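Local coordinates for protein putative thiosugar synthase (Amycolatopsis orientalis, PDB 4N6E) that probably builds a thiosugar, as a ThiG-like thiazole synthase relative that takes sulfur from a small ThiS-type carrier protein, at residues D34-V39 against A70-L75. Residues are numbered along the deposited sequence; the frame is centred on the assembly and turned at random.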
# COMPACT_ATOMS: atom_id res chain seq x y z
N ASP A 34 -14.47 -15.60 -17.36
CA ASP A 34 -15.28 -16.65 -17.97
C ASP A 34 -15.14 -17.98 -17.22
O ASP A 34 -15.57 -19.02 -17.72
CB ASP A 34 -14.93 -16.81 -19.45
CG ASP A 34 -13.45 -17.04 -19.66
OD1 ASP A 34 -12.81 -17.63 -18.76
OD2 ASP A 34 -12.93 -16.62 -20.71
N SER A 35 -14.57 -17.94 -16.02
CA SER A 35 -14.36 -19.11 -15.20
C SER A 35 -14.97 -18.88 -13.82
O SER A 35 -14.52 -18.01 -13.07
CB SER A 35 -12.85 -19.42 -15.10
OG SER A 35 -12.56 -20.33 -14.03
N VAL A 36 -15.96 -19.70 -13.47
CA VAL A 36 -16.67 -19.59 -12.20
C VAL A 36 -15.76 -19.84 -10.99
O VAL A 36 -15.84 -19.11 -10.00
CB VAL A 36 -17.90 -20.52 -12.16
CG1 VAL A 36 -18.54 -20.55 -10.77
CG2 VAL A 36 -18.93 -20.08 -13.19
N PRO A 37 -14.88 -20.87 -11.05
CA PRO A 37 -13.96 -21.08 -9.92
C PRO A 37 -13.05 -19.89 -9.66
O PRO A 37 -12.79 -19.55 -8.51
CB PRO A 37 -13.13 -22.31 -10.35
CG PRO A 37 -13.90 -22.95 -11.44
CD PRO A 37 -14.67 -21.85 -12.13
N LEU A 38 -12.56 -19.27 -10.73
CA LEU A 38 -11.67 -18.10 -10.63
C LEU A 38 -12.37 -16.89 -9.96
O LEU A 38 -11.76 -16.23 -9.09
CB LEU A 38 -11.14 -17.71 -12.01
CG LEU A 38 -10.14 -16.54 -12.08
CD1 LEU A 38 -8.96 -16.75 -11.14
CD2 LEU A 38 -9.64 -16.30 -13.51
N VAL A 39 -13.63 -16.62 -10.34
CA VAL A 39 -14.41 -15.56 -9.72
C VAL A 39 -14.50 -15.83 -8.22
O VAL A 39 -14.15 -14.98 -7.39
CB VAL A 39 -15.85 -15.46 -10.31
CG1 VAL A 39 -16.72 -14.50 -9.49
CG2 VAL A 39 -15.83 -15.03 -11.76
N ALA A 70 -24.30 -19.30 -8.74
CA ALA A 70 -25.01 -19.69 -7.52
C ALA A 70 -24.65 -21.08 -7.03
O ALA A 70 -24.64 -21.32 -5.83
CB ALA A 70 -26.51 -19.59 -7.73
N ASP A 71 -24.37 -22.00 -7.95
CA ASP A 71 -24.01 -23.37 -7.58
C ASP A 71 -22.68 -23.43 -6.84
O ASP A 71 -22.55 -24.17 -5.86
CB ASP A 71 -23.93 -24.28 -8.82
CG ASP A 71 -25.30 -24.53 -9.45
OD1 ASP A 71 -26.34 -24.38 -8.76
OD2 ASP A 71 -25.34 -24.89 -10.65
N GLU A 72 -21.70 -22.63 -7.28
CA GLU A 72 -20.32 -22.74 -6.82
C GLU A 72 -19.86 -21.65 -5.86
O GLU A 72 -18.72 -21.71 -5.39
CB GLU A 72 -19.38 -22.78 -8.01
CG GLU A 72 -19.59 -23.99 -8.92
CD GLU A 72 -18.28 -24.69 -9.21
OE1 GLU A 72 -17.75 -24.53 -10.33
OE2 GLU A 72 -17.78 -25.38 -8.29
N LEU A 73 -20.71 -20.66 -5.58
CA LEU A 73 -20.36 -19.60 -4.63
C LEU A 73 -21.42 -19.47 -3.55
O LEU A 73 -22.58 -19.79 -3.79
CB LEU A 73 -20.21 -18.26 -5.34
CG LEU A 73 -18.93 -17.99 -6.13
CD1 LEU A 73 -18.85 -18.86 -7.38
CD2 LEU A 73 -18.87 -16.52 -6.51
N PRO A 74 -21.03 -18.99 -2.36
CA PRO A 74 -21.97 -18.79 -1.27
C PRO A 74 -22.63 -17.40 -1.36
O PRO A 74 -22.41 -16.53 -0.50
CB PRO A 74 -21.06 -18.88 -0.04
CG PRO A 74 -19.78 -18.25 -0.52
CD PRO A 74 -19.68 -18.51 -2.00
N LEU A 75 -23.43 -17.21 -2.40
CA LEU A 75 -23.94 -15.88 -2.75
C LEU A 75 -24.69 -15.19 -1.62
O LEU A 75 -24.70 -13.97 -1.55
CB LEU A 75 -24.84 -15.93 -3.99
CG LEU A 75 -24.19 -16.39 -5.29
CD1 LEU A 75 -25.17 -16.12 -6.42
CD2 LEU A 75 -22.86 -15.70 -5.57
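V36, in the first turn of helix 36-46, faces E72 of the 70-75 segment, with their CA atoms 7.2 Å apart; no hydrogen bond joins the two segments. V36 meets both of its partners through one methyl: CG1, anti to the backbone N (chi1 173°), reaches across to E72 CB at 3.6 Å and to L73 CD1 at 3.8 Å. The methyl rests against the aliphatic base of the glutamate and one leucine branch, which lie side by side before it. One turn further on, V39 presents its own CG1 to the other leucine branch, 4.2 Å from L73 CD2, the two side chains lying roughly at right angles. The fork of L73 therefore serves both valines, one methyl each, and this buried leucine also packs on R40 and L43 of helix 36-46. Beta-branched valines give the helix a short, stiff surface here, and L64 covers both of them. E72 suits the border of this patch: its methylenes add to the apolar surface, while a bend at chi2 (-130°) turns the carboxylate back toward the first turn of helix 36-46, OE1 lying 4.3 Å from P37 CG in a loose contact. P37 fits the first turn, where its lack of an N-H costs no helical bond. S35, right before the helix, is the N-cap; its OG accepts a weak bond of 3.5 Å from L38 N, beside the regular bond from V39 N to S35 O. D71 and E72 are calcium ligands together with D68, whose side chain lies near V36, and D34 binds a separate calcium ion. Within the TIM-barrel fold of the ThiG family, helix 36-46, leading into strand 50-54, packs against E72 and against L73 in the loop toward strand 79-83.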